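Local coordinates for protein putative PLP-dependent aminotransferase (Bacillus cereus ATCC 10987, PDB 3JU7) that probably acts as a pyridoxal-phosphate-dependent aminotransferase of the DegT/DnrJ/EryC1/StrS family, at residues Q39-T44 with I242-M247; I105-D110 with T338-I343; S320-Q325 with K342-I347. One frame throughout, in Å; residues are numbered along the deposited sequence.

Contact 1: Q39-T44 with I242-M247; sequences QRFEQT and IGIATM
Phe41 lays its ring on the backbone of Gly243, where two helices run roughly parallel; the axes of these short helical segments approach to 9.4 Å and are inclined by 29°. Gly243 CA stands over one ring face, displaced toward the rim and 3.9 Å from the ring centroid, as a CH-pi contact. With no side chain at Gly243, the ring can come right down on the helix: Phe41 CE1 is 3.4 Å from Gly243 C. Phe41 CG is anti to the backbone N (chi1 -179°), which starts the side chain out toward helix 237-248. Near the ring plane, Met247 CG, of a selenomethionine, meets the edge at CE1 (3.9 Å). Further along, Thr44 CG2 touches Met247 CE at 3.7 Å, the two side chains sliding past each other in opposite directions, while Thr44 OG1 bonds to Arg40 O. Ile244 CG1 packs on Phe41 CB (3.8 Å), and its CD1 meets the aliphatic CD of Arg40 at 3.8 Å, these two chains crossing at about a right angle. No hydrogen bond joins the segments. Arg40 sends its guanidinium to Glu24 on helix 19-28, Met247 also touches Phe49, and Phe41 touches both Thr58 of strand 55-59 and helix 237-248.

Contact 2: I105-D110 with T338-I343; sequences IDISID and TRTNKI
Asp106 and Thr340 bring their CA atoms to 5.8 Å, as do Ile109 and Arg339; the irregular segment 105-110 lies along the N-terminal part of helix 338-346. The carboxylate of Asp106 grips the start of that helix with both oxygens. OD1 takes Thr340 N on its syn lone pair and is met nearly along its C-O bond by Thr340 OG1, which donates over 2.6 Å. OD2 takes Arg339 N, again on a syn lone pair, at 3.2 Å, and Arg339 NE at 3.0 Å in a salt bridge. That NE approaches from above the carboxylate plane, 60° out of it, and the carboxylate and guanidinium planes stand 75° apart. A carboxylate receiving main-chain N-H groups at a helix N-terminus is a common way to anchor a helix, and the helix end would be expected to stabilise its negative charge. Here it holds the C-terminal part of the chain to the loop that leaves strand 101-105, within what is probably a fold-type I aminotransferase. Ile107 O lies over one guanidinium face, offset toward the rim, close to NE but at too poor an angle for a hydrogen bond, and Arg339 NH2 reaches on to Asp115. Water 3 bridges Arg339 NH1 and Ile109 N, while water 1 links Ile105 O to Thr340 OG1. Beyond the polar cluster the isoleucines close the contact: Ile107 CD1 lies against Ile343 CG1, and Ile109 CD1 meets Ile343 CD1 at 3.8 Å. Lys342 adds its CG beside Ile109 CD1 and sends its amine to Glu297.

Contact 3: S320-Q325 with K342-I347; sequences SPSCHQ and KIAKRI
Ser320 opens the contact by donating its hydroxyl to Ala344 O, OG to O 2.8 Å, with the donor tilted 24° from the carbonyl plane. OG, anti to the backbone N at chi1 172°, is the atom that makes this bond; the CB behind it lies 3.1 Å from the same Ala344 O and 4.2 Å from Ala344 CB. The same CB also comes within 4.3 Å of CG2 of Ile347, the first residue of strand 347-350. A cis peptide bond then leads into Pro321, whose CB points away from 342-347 and which packs on Glu225 of the second subunit. Ser322 has its CB directed back toward the helix: its OG is held by Phe319 O and lies near the Ala344 methyl. From here the chain winds into a short 3-10 turn, 323-325, where Gln325 N bonds to Ser322 O. The loop and its 3-10 turn lie along helix 338-346, touching Thr340, Asn341 and Ala344, just ahead of strand 347-350; the contact thus joins loop 320-325 to this helix in the C-terminal part of what is probably a fold-type I aminotransferase. Cys323 packs on Phe104 of strand 101-105. His324 bonds to Ser85 through ND1 and, weakly, to Asn341 through NE2. Gln325, extended beyond CG, presents OE1 to Ser322 N at 2.8 Å, with an N-H...O angle of 159°; this bond helps hold OE1, which also lies 4.0 Å from Ala344 CB. Ala344 O has a weak second donor in Asn301, and Ile347 O bonds to the same side chain.

Overall arrangement
Contacts 2 and 3 sit side by side, with centres 9 Å apart, both on the other side of the chain's centre from contact 1, whose centre is 37 Å and 36 Å away from theirs. Both use helix 338-346 and share Lys342 and Ile343: contact 2 holds its N-terminal part, contact 3 its later part. They touch through Thr340 and Asn341 against Ser322, His324 and Gln325. Contact 1 joins helices 36-48 and 237-248; along the chain its segments alternate with those of contact 2, whereas contact 3 follows after contact 1 has closed. Early and late parts of the chain thus meet at two distant places, contacts 2 and 3 fixing one helix from two neighbouring loops.

Contact 1: Q39-T44 with I242-M247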
loop_
_atom_site.group_PDB
_atom_site.type_symbol
_atom_site.label_atom_id
_atom_site.label_comp_id
_atom_site.label_asym_id
_atom_site.label_seq_id
_atom_site.Cartn_x
_atom_site.Cartn_y
_atom_site.Cartn_z
ATOM N N GLN A 39 -3.331 -13.944 -10.426
ATOM C CA GLN A 39 -3.134 -14.125 -11.866
ATOM C C GLN A 39 -4.476 -14.411 -12.535
ATOM O O GLN A 39 -4.729 -13.910 -13.632
ATOM C CB GLN A 39 -2.198 -15.269 -12.207
ATOM C CG GLN A 39 -0.754 -15.140 -11.732
ATOM C CD GLN A 39 -0.007 -16.466 -11.834
ATOM O OE1 GLN A 39 -0.083 -17.164 -12.875
ATOM N NE2 GLN A 39 0.707 -16.836 -10.766
ATOM N N ARG A 40 -5.316 -15.232 -11.899
ATOM C CA ARG A 40 -6.611 -15.599 -12.507
ATOM C C ARG A 40 -7.458 -14.354 -12.655
ATOM O O ARG A 40 -8.065 -14.129 -13.686
ATOM C CB ARG A 40 -7.362 -16.644 -11.676
ATOM C CG ARG A 40 -8.639 -17.181 -12.343
ATOM C CD ARG A 40 -9.447 -18.125 -11.428
ATOM N NE ARG A 40 -8.573 -19.174 -10.945
ATOM C CZ ARG A 40 -8.732 -19.882 -9.841
ATOM N NH1 ARG A 40 -9.783 -19.711 -9.054
ATOM N NH2 ARG A 40 -7.827 -20.795 -9.542
ATOM N N PHE A 41 -7.442 -13.513 -11.632
ATOM C CA PHE A 41 -8.208 -12.282 -11.627
ATOM C C PHE A 41 -7.788 -11.380 -12.803
ATOM O O PHE A 41 -8.640 -10.862 -13.536
ATOM C CB PHE A 41 -8.010 -11.589 -10.265
ATOM C CG PHE A 41 -8.772 -10.293 -10.087
ATOM C CD1 PHE A 41 -10.046 -10.100 -10.651
ATOM C CD2 PHE A 41 -8.240 -9.287 -9.284
ATOM C CE1 PHE A 41 -10.752 -8.900 -10.441
ATOM C CE2 PHE A 41 -8.931 -8.097 -9.069
ATOM C CZ PHE A 41 -10.187 -7.892 -9.647
ATOM N N GLU A 42 -6.475 -11.227 -12.987
ATOM C CA GLU A 42 -5.937 -10.385 -14.058
ATOM C C GLU A 42 -6.256 -10.978 -15.417
ATOM O O GLU A 42 -6.548 -10.245 -16.338
ATOM C CB GLU A 42 -4.422 -10.210 -13.905
ATOM C CG GLU A 42 -4.002 -9.413 -12.659
ATOM C CD GLU A 42 -2.501 -9.512 -12.415
ATOM O OE1 GLU A 42 -1.848 -10.402 -13.009
ATOM O OE2 GLU A 42 -1.959 -8.722 -11.635
ATOM N N GLN A 43 -6.203 -12.302 -15.542
ATOM C CA GLN A 43 -6.506 -12.950 -16.815
ATOM C C GLN A 43 -7.983 -12.752 -17.132
ATOM O O GLN A 43 -8.362 -12.571 -18.284
ATOM C CB GLN A 43 -6.133 -14.448 -16.815
ATOM N N THR A 44 -8.809 -12.759 -16.096
ATOM C CA THR A 44 -10.250 -12.583 -16.254
ATOM C C THR A 44 -10.551 -11.180 -16.695
ATOM O O THR A 44 -11.484 -10.960 -17.458
ATOM C CB THR A 44 -10.977 -12.862 -14.916
ATOM O OG1 THR A 44 -10.809 -14.252 -14.592
ATOM C CG2 THR A 44 -12.460 -12.516 -14.986
ATOM N N ILE A 242 -11.962 -11.765 -3.734
ATOM C CA ILE A 242 -13.150 -10.924 -3.763
ATOM C C ILE A 242 -13.266 -10.277 -5.150
ATOM O O ILE A 242 -14.346 -10.222 -5.720
ATOM C CB ILE A 242 -13.171 -9.867 -2.622
ATOM C CG1 ILE A 242 -13.091 -10.588 -1.263
ATOM C CG2 ILE A 242 -14.446 -9.048 -2.695
ATOM C CD1 ILE A 242 -13.439 -9.772 -0.075
ATOM N N GLY A 243 -12.152 -9.826 -5.714
ATOM C CA GLY A 243 -12.202 -9.266 -7.056
ATOM C C GLY A 243 -12.810 -10.213 -8.064
ATOM O O GLY A 243 -13.671 -9.823 -8.875
ATOM N N ILE A 244 -12.388 -11.470 -8.044
ATOM C CA ILE A 244 -12.960 -12.448 -8.988
ATOM C C ILE A 244 -14.475 -12.598 -8.828
ATOM O O ILE A 244 -15.207 -12.779 -9.819
ATOM C CB ILE A 244 -12.336 -13.872 -8.809
ATOM C CG1 ILE A 244 -10.920 -13.914 -9.378
ATOM C CG2 ILE A 244 -13.246 -15.009 -9.451
ATOM C CD1 ILE A 244 -10.234 -15.218 -9.068
ATOM N N ALA A 245 -14.936 -12.596 -7.579
ATOM C CA ALA A 245 -16.357 -12.762 -7.291
ATOM C C ALA A 245 -17.096 -11.521 -7.714
ATOM O O ALA A 245 -18.264 -11.599 -8.065
ATOM C CB ALA A 245 -16.613 -13.059 -5.772
ATOM N N THR A 246 -16.431 -10.373 -7.619
ATOM C CA THR A 246 -17.029 -9.133 -8.027
ATOM C C THR A 246 -17.171 -9.076 -9.551
ATOM O O THR A 246 -18.109 -8.456 -10.039
ATOM C CB THR A 246 -16.233 -7.941 -7.529
ATOM O OG1 THR A 246 -16.150 -8.010 -6.107
ATOM C CG2 THR A 246 -16.900 -6.605 -7.947
HETATM N N MSE A 247 -16.257 -9.723 -10.290
HETATM C CA MSE A 247 -16.392 -9.846 -11.729
HETATM C C MSE A 247 -17.633 -10.649 -12.073
HETATM O O MSE A 247 -18.297 -10.341 -13.046
HETATM C CB MSE A 247 -15.177 -10.529 -12.414
HETATM C CG MSE A 247 -13.918 -9.691 -12.529
HETATM SE SE MSE A 247 -14.115 -8.237 -13.784
HETATM C CE MSE A 247 -14.326 -9.377 -15.330
#

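Contact 2: I105-D110 with T338-I343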
loop_
_atom_site.group_PDB
_atom_site.type_symbol
_atom_site.label_atom_id
_atom_site.label_comp_id
_atom_site.label_asym_id
_atom_site.label_seq_id
_atom_site.Cartn_x
_atom_site.Cartn_y
_atom_site.Cartn_z
ATOM N N ILE A 105 -3.954 22.739 -13.825
ATOM C CA ILE A 105 -4.480 23.180 -15.108
ATOM C C ILE A 105 -6.018 23.267 -14.975
ATOM O O ILE A 105 -6.684 22.302 -14.509
ATOM C CB ILE A 105 -4.105 22.140 -16.224
ATOM C CG1 ILE A 105 -2.595 21.833 -16.215
ATOM C CG2 ILE A 105 -4.626 22.541 -17.670
ATOM C CD1 ILE A 105 -1.668 23.021 -16.377
ATOM N N ASP A 106 -6.591 24.381 -15.445
ATOM C CA ASP A 106 -8.042 24.566 -15.429
ATOM C C ASP A 106 -8.826 23.495 -16.212
ATOM O O ASP A 106 -8.282 22.831 -17.111
ATOM C CB ASP A 106 -8.390 25.913 -16.015
ATOM C CG ASP A 106 -9.600 26.531 -15.358
ATOM O OD1 ASP A 106 -10.042 26.028 -14.281
ATOM O OD2 ASP A 106 -10.063 27.552 -15.906
ATOM N N ILE A 107 -10.108 23.360 -15.885
ATOM C CA ILE A 107 -10.985 22.369 -16.543
ATOM C C ILE A 107 -12.003 23.065 -17.481
ATOM O O ILE A 107 -12.262 24.252 -17.348
ATOM C CB ILE A 107 -11.754 21.509 -15.486
ATOM C CG1 ILE A 107 -12.525 22.388 -14.464
ATOM C CG2 ILE A 107 -10.794 20.607 -14.698
ATOM C CD1 ILE A 107 -13.605 21.612 -13.685
ATOM N N SER A 108 -12.563 22.313 -18.427
ATOM C CA SER A 108 -13.712 22.767 -19.173
ATOM C C SER A 108 -14.935 22.847 -18.265
ATOM O O SER A 108 -15.137 22.009 -17.400
ATOM C CB SER A 108 -13.976 21.857 -20.362
ATOM O OG SER A 108 -12.913 22.003 -21.300
ATOM N N ILE A 109 -15.745 23.875 -18.474
ATOM C CA ILE A 109 -16.914 24.133 -17.646
ATOM C C ILE A 109 -18.007 23.081 -17.828
ATOM O O ILE A 109 -18.828 22.915 -16.938
ATOM C CB ILE A 109 -17.493 25.542 -17.915
ATOM C CG1 ILE A 109 -18.197 26.073 -16.662
ATOM C CG2 ILE A 109 -18.394 25.538 -19.192
ATOM C CD1 ILE A 109 -17.239 26.628 -15.550
ATOM N N ASP A 110 -17.974 22.324 -18.925
ATOM C CA ASP A 110 -19.025 21.336 -19.201
ATOM C C ASP A 110 -18.693 19.874 -18.945
ATOM O O ASP A 110 -19.498 19.162 -18.337
ATOM C CB ASP A 110 -19.555 21.498 -20.631
ATOM C CG ASP A 110 -18.458 21.483 -21.690
ATOM O OD1 ASP A 110 -17.251 21.291 -21.378
ATOM O OD2 ASP A 110 -18.832 21.680 -22.846
ATOM N N THR A 338 -10.096 29.893 -13.142
ATOM C CA THR A 338 -11.445 30.483 -13.045
ATOM C C THR A 338 -12.592 29.473 -13.201
ATOM O O THR A 338 -13.581 29.536 -12.480
ATOM C CB THR A 338 -11.637 31.629 -14.051
ATOM O OG1 THR A 338 -10.727 32.695 -13.735
ATOM C CG2 THR A 338 -13.076 32.131 -14.014
ATOM N N ARG A 339 -12.473 28.542 -14.134
ATOM C CA ARG A 339 -13.536 27.546 -14.305
ATOM C C ARG A 339 -13.598 26.543 -13.150
ATOM O O ARG A 339 -14.705 26.181 -12.684
ATOM C CB ARG A 339 -13.400 26.844 -15.649
ATOM C CG ARG A 339 -13.639 27.795 -16.781
ATOM C CD ARG A 339 -13.273 27.215 -18.122
ATOM N NE ARG A 339 -11.827 27.143 -18.359
ATOM C CZ ARG A 339 -11.285 26.622 -19.461
ATOM N NH1 ARG A 339 -12.051 26.116 -20.412
ATOM N NH2 ARG A 339 -9.985 26.586 -19.612
ATOM N N THR A 340 -12.421 26.098 -12.685
ATOM C CA THR A 340 -12.343 25.159 -11.550
ATOM C C THR A 340 -13.025 25.804 -10.347
ATOM O O THR A 340 -13.815 25.181 -9.660
ATOM C CB THR A 340 -10.855 24.769 -11.208
ATOM O OG1 THR A 340 -10.186 24.298 -12.397
ATOM C CG2 THR A 340 -10.784 23.648 -10.166
ATOM N N ASN A 341 -12.756 27.077 -10.124
ATOM C CA ASN A 341 -13.380 27.783 -9.007
ATOM C C ASN A 341 -14.887 27.820 -9.128
ATOM O O ASN A 341 -15.623 27.595 -8.158
ATOM C CB ASN A 341 -12.835 29.217 -8.874
ATOM C CG ASN A 341 -11.393 29.228 -8.403
ATOM O OD1 ASN A 341 -10.888 28.208 -7.909
ATOM N ND2 ASN A 341 -10.722 30.370 -8.539
ATOM N N LYS A 342 -15.346 28.112 -10.324
ATOM C CA LYS A 342 -16.764 28.189 -10.561
ATOM C C LYS A 342 -17.422 26.819 -10.322
ATOM O O LYS A 342 -18.408 26.726 -9.591
ATOM C CB LYS A 342 -17.038 28.727 -11.981
ATOM C CG LYS A 342 -18.489 28.703 -12.400
ATOM C CD LYS A 342 -19.369 29.554 -11.511
ATOM C CE LYS A 342 -19.221 31.008 -11.815
ATOM N NZ LYS A 342 -19.849 31.268 -13.159
ATOM N N ILE A 343 -16.877 25.765 -10.925
ATOM C CA ILE A 343 -17.458 24.423 -10.765
ATOM C C ILE A 343 -17.411 23.978 -9.291
ATOM O O ILE A 343 -18.257 23.233 -8.833
ATOM C CB ILE A 343 -16.732 23.391 -11.671
ATOM C CG1 ILE A 343 -17.024 23.701 -13.145
ATOM C CG2 ILE A 343 -17.139 21.916 -11.334
ATOM C CD1 ILE A 343 -18.536 23.701 -13.521
HETATM O O HOH W 1 -8.452 22.189 -12.447
HETATM O O HOH W 2 -8.615 28.823 -18.818
HETATM O O HOH W 3 -14.852 25.562 -20.731
#

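Contact 3: S320-Q325 with K342-I347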
loop_
_atom_site.group_PDB
_atom_site.type_symbol
_atom_site.label_atom_id
_atom_site.label_comp_id
_atom_site.label_asym_id
_atom_site.label_seq_id
_atom_site.Cartn_x
_atom_site.Cartn_y
_atom_site.Cartn_z
ATOM N N SER A 320 -14.916 20.347 -3.526
ATOM C CA SER A 320 -14.979 21.708 -3.040
ATOM C C SER A 320 -14.749 21.628 -1.548
ATOM O O SER A 320 -15.627 21.135 -0.855
ATOM C CB SER A 320 -16.356 22.291 -3.348
ATOM O OG SER A 320 -16.513 23.539 -2.734
ATOM N N PRO A 321 -13.571 22.081 -1.055
ATOM C CA PRO A 321 -12.480 22.699 -1.810
ATOM C C PRO A 321 -11.850 21.791 -2.843
ATOM O O PRO A 321 -11.712 20.584 -2.616
ATOM C CB PRO A 321 -11.442 22.996 -0.725
ATOM C CG PRO A 321 -11.730 21.968 0.358
ATOM C CD PRO A 321 -13.222 21.993 0.379
ATOM N N SER A 322 -11.471 22.376 -3.975
ATOM C CA SER A 322 -10.646 21.671 -4.925
ATOM C C SER A 322 -9.236 21.581 -4.357
ATOM O O SER A 322 -8.917 22.282 -3.374
ATOM C CB SER A 322 -10.624 22.395 -6.266
ATOM O OG SER A 322 -11.454 21.728 -7.183
ATOM N N CYS A 323 -8.379 20.779 -5.000
ATOM C CA CYS A 323 -7.029 20.541 -4.478
ATOM C C CYS A 323 -6.299 21.849 -4.258
ATOM O O CYS A 323 -5.719 22.029 -3.209
ATOM C CB CYS A 323 -6.194 19.593 -5.362
ATOM S SG CYS A 323 -6.827 17.890 -5.316
ATOM N N HIS A 324 -6.339 22.752 -5.239
ATOM C CA HIS A 324 -5.590 23.990 -5.161
ATOM C C HIS A 324 -6.083 24.844 -4.010
ATOM O O HIS A 324 -5.370 25.735 -3.567
ATOM C CB HIS A 324 -5.640 24.778 -6.495
ATOM C CG HIS A 324 -6.914 25.551 -6.740
ATOM N ND1 HIS A 324 -8.057 24.970 -7.248
ATOM C CD2 HIS A 324 -7.184 26.876 -6.646
ATOM C CE1 HIS A 324 -8.988 25.891 -7.418
ATOM N NE2 HIS A 324 -8.491 27.056 -7.033
ATOM N N GLN A 325 -7.302 24.574 -3.539
ATOM C CA GLN A 325 -7.899 25.299 -2.399
ATOM C C GLN A 325 -7.620 24.640 -1.029
ATOM O O GLN A 325 -7.835 25.249 0.011
ATOM C CB GLN A 325 -9.418 25.442 -2.617
ATOM C CG GLN A 325 -9.753 26.147 -3.944
ATOM C CD GLN A 325 -11.213 26.114 -4.282
ATOM O OE1 GLN A 325 -11.899 25.122 -4.008
ATOM N NE2 GLN A 325 -11.715 27.209 -4.894
ATOM N N LYS A 342 -15.346 28.112 -10.324
ATOM C CA LYS A 342 -16.764 28.189 -10.561
ATOM C C LYS A 342 -17.422 26.819 -10.322
ATOM O O LYS A 342 -18.408 26.726 -9.591
ATOM C CB LYS A 342 -17.038 28.727 -11.981
ATOM C CG LYS A 342 -18.489 28.703 -12.400
ATOM C CD LYS A 342 -19.369 29.554 -11.511
ATOM C CE LYS A 342 -19.221 31.008 -11.815
ATOM N NZ LYS A 342 -19.849 31.268 -13.159
ATOM N N ILE A 343 -16.877 25.765 -10.925
ATOM C CA ILE A 343 -17.458 24.423 -10.765
ATOM C C ILE A 343 -17.411 23.978 -9.291
ATOM O O ILE A 343 -18.257 23.233 -8.833
ATOM C CB ILE A 343 -16.732 23.391 -11.671
ATOM C CG1 ILE A 343 -17.024 23.701 -13.145
ATOM C CG2 ILE A 343 -17.139 21.916 -11.334
ATOM C CD1 ILE A 343 -18.536 23.701 -13.521
ATOM N N ALA A 344 -16.418 24.443 -8.548
ATOM C CA ALA A 344 -16.280 24.097 -7.136
ATOM C C ALA A 344 -17.286 24.891 -6.296
ATOM O O ALA A 344 -17.555 24.504 -5.174
ATOM C CB ALA A 344 -14.842 24.335 -6.649
ATOM N N LYS A 345 -17.848 25.980 -6.826
ATOM C CA LYS A 345 -18.946 26.689 -6.116
ATOM C C LYS A 345 -20.315 26.080 -6.382
ATOM O O LYS A 345 -21.259 26.345 -5.650
ATOM C CB LYS A 345 -19.012 28.166 -6.521
ATOM C CG LYS A 345 -17.821 28.982 -6.094
ATOM N N ARG A 346 -20.429 25.276 -7.437
ATOM C CA ARG A 346 -21.699 24.744 -7.904
ATOM C C ARG A 346 -21.853 23.234 -7.749
ATOM O O ARG A 346 -22.974 22.740 -7.702
ATOM C CB ARG A 346 -21.907 25.113 -9.389
ATOM C CG ARG A 346 -22.089 26.613 -9.650
ATOM C CD ARG A 346 -22.401 26.875 -11.103
ATOM N NE ARG A 346 -23.643 26.243 -11.514
ATOM C CZ ARG A 346 -24.018 25.977 -12.767
ATOM N NH1 ARG A 346 -23.258 26.282 -13.808
ATOM N NH2 ARG A 346 -25.197 25.401 -12.987
ATOM N N ILE A 347 -20.746 22.495 -7.702
ATOM C CA ILE A 347 -20.815 21.038 -7.647
ATOM C C ILE A 347 -21.442 20.523 -6.334
ATOM O O ILE A 347 -21.160 21.030 -5.246
ATOM C CB ILE A 347 -19.428 20.392 -7.934
ATOM C CG1 ILE A 347 -19.560 18.889 -8.252
ATOM C CG2 ILE A 347 -18.414 20.689 -6.790
ATOM C CD1 ILE A 347 -20.239 18.577 -9.548
#